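Local coordinates for protein race-specific elicitor A4 (Passalora fulva, PDB 6BN0) that binds chitin oligosaccharides as a secreted fungal effector and triggers a hypersensitive response in tomato plants of Cf-4 genotype, at residues G18-N26 and N59-C67. Sequence-based numbering, arbitrary orientation.
With NAG (2-acetamido-2-deoxy-beta-D-glucopyranose), chain E; NAG (2-acetamido-2-deoxy-beta-D-glucopyranose), chain B; NAG (2-acetamido-2-deoxy-beta-D-glucopyranose), chain C.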
loop_
_atom_site.group_PDB
_atom_site.type_symbol
_atom_site.label_atom_id
_atom_site.label_comp_id
_atom_site.label_asym_id
_atom_site.label_seq_id
_atom_site.Cartn_x
_atom_site.Cartn_y
_atom_site.Cartn_z
ATOM N N GLY A 18 -1.896 8.144 4.717
ATOM C CA GLY A 18 -0.827 7.230 5.068
ATOM C C GLY A 18 -1.177 5.772 4.772
ATOM O O GLY A 18 -2.314 5.412 4.462
ATOM N N PRO A 19 -0.160 4.914 4.863
ATOM C CA PRO A 19 -0.300 3.519 4.384
ATOM C C PRO A 19 -1.218 2.675 5.226
ATOM O O PRO A 19 -1.644 1.610 4.750
ATOM C CB PRO A 19 1.129 2.956 4.465
ATOM C CG PRO A 19 2.031 4.106 4.788
ATOM C CD PRO A 19 1.236 5.307 5.156
ATOM N N LYS A 20 -1.533 3.093 6.462
ATOM C CA LYS A 20 -2.509 2.371 7.283
ATOM C C LYS A 20 -3.747 3.198 7.633
ATOM O O LYS A 20 -4.527 2.788 8.503
ATOM C CB LYS A 20 -1.857 1.858 8.573
ATOM C CG LYS A 20 -0.693 0.889 8.340
ATOM C CD LYS A 20 0.020 0.545 9.671
ATOM C CE LYS A 20 1.375 -0.148 9.432
ATOM N NZ LYS A 20 1.157 -1.558 8.926
ATOM N N ASP A 21 -3.966 4.327 6.980
ATOM C CA ASP A 21 -4.978 5.284 7.406
ATOM C C ASP A 21 -6.337 4.950 6.795
ATOM O O ASP A 21 -6.443 4.734 5.583
ATOM C CB ASP A 21 -4.574 6.705 6.986
ATOM C CG ASP A 21 -3.360 7.232 7.739
ATOM O OD1 ASP A 21 -3.033 6.678 8.809
ATOM O OD2 ASP A 21 -2.727 8.210 7.268
ATOM N N CYS A 22 -7.395 4.978 7.622
ATOM C CA CYS A 22 -8.770 4.870 7.133
ATOM C C CYS A 22 -9.030 3.534 6.441
ATOM O O CYS A 22 -9.735 3.487 5.432
ATOM C CB CYS A 22 -9.107 6.022 6.175
ATOM S SG CYS A 22 -8.758 7.724 6.740
ATOM N N LEU A 23 -8.452 2.452 6.968
ATOM C CA LEU A 23 -8.682 1.094 6.460
ATOM C C LEU A 23 -9.410 0.278 7.509
ATOM O O LEU A 23 -8.975 0.225 8.666
ATOM C CB LEU A 23 -7.363 0.395 6.098
ATOM C CG LEU A 23 -6.386 1.211 5.216
ATOM C CD1 LEU A 23 -5.083 0.479 4.969
ATOM C CD2 LEU A 23 -7.038 1.462 3.839
ATOM N N TYR A 24 -10.492 -0.400 7.101
ATOM C CA TYR A 24 -11.406 -1.042 8.043
ATOM C C TYR A 24 -11.801 -2.414 7.521
ATOM O O TYR A 24 -11.726 -2.668 6.312
ATOM C CB TYR A 24 -12.708 -0.249 8.248
ATOM C CG TYR A 24 -12.487 1.098 8.828
ATOM C CD1 TYR A 24 -12.212 2.180 8.017
ATOM C CD2 TYR A 24 -12.570 1.295 10.212
ATOM C CE1 TYR A 24 -11.991 3.472 8.585
ATOM C CE2 TYR A 24 -12.366 2.540 10.774
ATOM C CZ TYR A 24 -12.068 3.621 9.961
ATOM O OH TYR A 24 -11.894 4.867 10.555
ATOM N N PRO A 25 -12.266 -3.304 8.394
ATOM C CA PRO A 25 -12.761 -4.595 7.899
ATOM C C PRO A 25 -13.990 -4.394 7.019
ATOM O O PRO A 25 -14.777 -3.457 7.216
ATOM C CB PRO A 25 -13.113 -5.354 9.173
ATOM C CG PRO A 25 -12.353 -4.665 10.249
ATOM C CD PRO A 25 -12.362 -3.212 9.873
ATOM N N ASN A 26 -14.170 -5.305 6.056
ATOM C CA ASN A 26 -15.435 -5.405 5.344
ATOM C C ASN A 26 -16.295 -6.474 6.022
ATOM O O ASN A 26 -15.888 -7.648 6.032
ATOM C CB ASN A 26 -15.178 -5.759 3.868
ATOM C CG ASN A 26 -16.453 -5.869 3.065
ATOM O OD1 ASN A 26 -17.536 -5.683 3.601
ATOM N ND2 ASN A 26 -16.339 -6.174 1.761
ATOM N N ASN A 59 -6.086 -8.136 7.997
ATOM C CA ASN A 59 -5.538 -8.139 9.359
ATOM C C ASN A 59 -5.782 -6.747 9.961
ATOM O O ASN A 59 -5.039 -5.792 9.698
ATOM C CB ASN A 59 -4.048 -8.533 9.334
ATOM C CG ASN A 59 -3.434 -8.663 10.719
ATOM O OD1 ASN A 59 -2.307 -9.169 10.853
ATOM N ND2 ASN A 59 -4.112 -8.165 11.732
ATOM N N ASP A 60 -6.837 -6.636 10.759
ATOM C CA ASP A 60 -7.265 -5.370 11.346
ATOM C C ASP A 60 -6.497 -5.015 12.604
ATOM O O ASP A 60 -6.835 -4.020 13.258
ATOM C CB ASP A 60 -8.761 -5.430 11.673
ATOM C CG ASP A 60 -9.408 -4.044 11.731
ATOM O OD1 ASP A 60 -10.150 -3.748 12.698
ATOM O OD2 ASP A 60 -9.182 -3.256 10.780
ATOM N N ASN A 61 -5.508 -5.808 12.996
ATOM C CA ASN A 61 -4.811 -5.534 14.252
ATOM C C ASN A 61 -4.056 -4.201 14.206
ATOM O O ASN A 61 -3.587 -3.751 13.158
ATOM C CB ASN A 61 -3.835 -6.669 14.582
ATOM C CG ASN A 61 -4.499 -7.834 15.285
ATOM O OD1 ASN A 61 -5.147 -7.661 16.317
ATOM N ND2 ASN A 61 -4.348 -9.033 14.729
ATOM N N VAL A 62 -3.924 -3.580 15.372
ATOM C CA VAL A 62 -3.145 -2.357 15.490
ATOM C C VAL A 62 -1.748 -2.584 14.939
ATOM O O VAL A 62 -1.097 -3.591 15.240
ATOM C CB VAL A 62 -3.077 -1.912 16.960
ATOM C CG1 VAL A 62 -2.027 -0.829 17.109
ATOM C CG2 VAL A 62 -4.421 -1.426 17.418
ATOM N N GLY A 63 -1.285 -1.657 14.119
ATOM C CA GLY A 63 0.046 -1.783 13.579
ATOM C C GLY A 63 0.138 -2.652 12.351
ATOM O O GLY A 63 1.220 -2.722 11.738
ATOM N N LYS A 64 -0.959 -3.308 11.970
ATOM C CA LYS A 64 -1.024 -4.134 10.776
ATOM C C LYS A 64 -1.815 -3.396 9.691
ATOM O O LYS A 64 -1.219 -2.700 8.866
ATOM C CB LYS A 64 -1.652 -5.507 11.096
ATOM C CG LYS A 64 -0.934 -6.307 12.187
ATOM C CD LYS A 64 0.537 -6.585 11.845
ATOM C CE LYS A 64 1.156 -7.463 12.904
ATOM N NZ LYS A 64 2.535 -7.773 12.529
ATOM N N LYS A 65 -3.133 -3.548 9.680
ATOM C CA LYS A 65 -4.016 -2.868 8.720
ATOM C C LYS A 65 -3.575 -3.198 7.319
ATOM O O LYS A 65 -3.310 -2.329 6.474
ATOM C CB LYS A 65 -4.061 -1.348 8.958
ATOM C CG LYS A 65 -4.357 -1.023 10.391
ATOM C CD LYS A 65 -5.747 -1.481 10.820
ATOM C CE LYS A 65 -5.983 -0.948 12.276
ATOM N NZ LYS A 65 -7.337 -1.258 12.855
ATOM N N TRP A 66 -3.430 -4.489 7.091
ATOM C CA TRP A 66 -2.990 -4.953 5.800
ATOM C C TRP A 66 -3.526 -6.358 5.570
ATOM O O TRP A 66 -4.028 -7.018 6.487
ATOM C CB TRP A 66 -1.458 -4.877 5.692
ATOM C CG TRP A 66 -0.685 -5.715 6.648
ATOM C CD1 TRP A 66 -1.049 -6.926 7.205
ATOM C CD2 TRP A 66 0.645 -5.445 7.110
ATOM N NE1 TRP A 66 -0.018 -7.412 7.979
ATOM C CE2 TRP A 66 1.036 -6.524 7.927
ATOM C CE3 TRP A 66 1.556 -4.396 6.885
ATOM C CZ2 TRP A 66 2.309 -6.574 8.555
ATOM C CZ3 TRP A 66 2.812 -4.454 7.512
ATOM C CH2 TRP A 66 3.171 -5.528 8.321
ATOM N N CYS A 67 -3.413 -6.817 4.320
ATOM C CA CYS A 67 -3.769 -8.195 3.997
ATOM C C CYS A 67 -2.665 -9.156 4.439
ATOM O O CYS A 67 -1.473 -8.853 4.311
ATOM C CB CYS A 67 -4.036 -8.290 2.497
ATOM S SG CYS A 67 -5.338 -7.188 1.936
HETATM C C1 NAG E . 3.655 -4.719 3.427
HETATM C C2 NAG E . 5.007 -4.951 4.138
HETATM C C3 NAG E . 5.371 -6.451 4.141
HETATM C C4 NAG E . 4.198 -7.308 4.590
HETATM C C5 NAG E . 2.948 -6.959 3.783
HETATM C C6 NAG E . 1.726 -7.756 4.223
HETATM C C7 NAG E . 6.897 -3.372 4.089
HETATM C C8 NAG E . 7.918 -2.680 3.220
HETATM N N2 NAG E . 6.051 -4.194 3.458
HETATM O O3 NAG E . 6.477 -6.624 5.022
HETATM O O4 NAG E . 4.403 -8.689 4.303
HETATM O O5 NAG E . 2.659 -5.580 3.979
HETATM O O6 NAG E . 0.546 -7.320 3.553
HETATM O O7 NAG E . 6.845 -3.195 5.305
HETATM C C1 NAG B . -0.805 3.992 -0.038
HETATM C C2 NAG B . 0.651 3.671 0.318
HETATM C C3 NAG B . 0.895 2.150 0.340
HETATM C C4 NAG B . -0.182 1.430 1.162
HETATM C C5 NAG B . -1.580 1.865 0.725
HETATM C C6 NAG B . -2.664 1.312 1.645
HETATM C C7 NAG B . 2.537 5.140 -0.258
HETATM C C8 NAG B . 3.318 5.782 -1.377
HETATM N N2 NAG B . 1.545 4.329 -0.627
HETATM O O3 NAG B . 2.155 1.949 0.968
HETATM O O4 NAG B . -0.154 0.019 0.951
HETATM O O5 NAG B . -1.668 3.297 0.807
HETATM O O6 NAG B . -3.969 1.773 1.294
HETATM O O7 NAG B . 2.799 5.349 0.921
HETATM C C1 NAG C . 0.606 -0.734 1.932
HETATM C C2 NAG C . 0.050 -2.153 2.070
HETATM C C3 NAG C . 0.970 -3.036 2.963
HETATM C C4 NAG C . 2.446 -2.864 2.572
HETATM C C5 NAG C . 2.814 -1.386 2.454
HETATM C C6 NAG C . 4.229 -1.199 1.908
HETATM C C7 NAG C . -2.379 -2.310 1.814
HETATM C C8 NAG C . -3.718 -2.291 2.498
HETATM N N2 NAG C . -1.303 -2.122 2.599
HETATM O O3 NAG C . 0.597 -4.398 2.758
HETATM O O4 NAG C . 3.303 -3.348 3.597
HETATM O O5 NAG C . 1.927 -0.792 1.493
HETATM O O6 NAG C . 4.634 0.155 1.762
HETATM O O7 NAG C . -2.273 -2.475 0.601
HETATM O O HOH W 1 -1.360 -1.009 5.265
HETATM O O HOH W 2 -9.416 -0.659 11.235
#
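Lys20 lays its side chain across that of Lys65 at about a right angle, CB to CB 3.9 Å, and then reaches along the turn that joins strands 57-59 and 66-68. The chain runs extended until chi4 (-72°) turns NZ onto two successive carbonyls, which it grips with hydrogen bonds to Lys64 O, 2.6 Å from NZ and only slightly out of its carbonyl plane, and, from well above the plane, to Gly63 O. The ammonium also lies obliquely beside Trp66, 3.5 Å from CE3. This end, at exposed Gly63, is the solvent side; the close-packed part is the far end, where the Pro25 ring crosses the Asp60 carboxylate, with CD 3.3 Å from OD2. That oxygen takes a hydrogen bond from Trp58 and a weak one, part of a salt bridge, from Lys65 NZ, whose stronger bond goes to Asp60 O; a water links OD2, Lys65 NZ and Leu23 O. In this chitin-binding type-2 (CBM14) domain the contact joins the outer strand 23-25 of the three-stranded sheet to the small 57-59/66-68 hairpin, in which Lys65 and Trp66 form a G1 bulge opposite Asn59. The sugar-facing side is bridged partly by water. Leu23 CD1 touches Lys65 O at 3.6 Å, but Pro19 O and Lys65 O are joined by a water that also accepts from N2 of a GlcNAc (NAG, chain C). The next GlcNAc (NAG, chain E) places C6 over the centre of the Trp66 ring, 3.8 Å above its plane, while Lys64 O sits above the opposite face, displaced toward the ring's periphery.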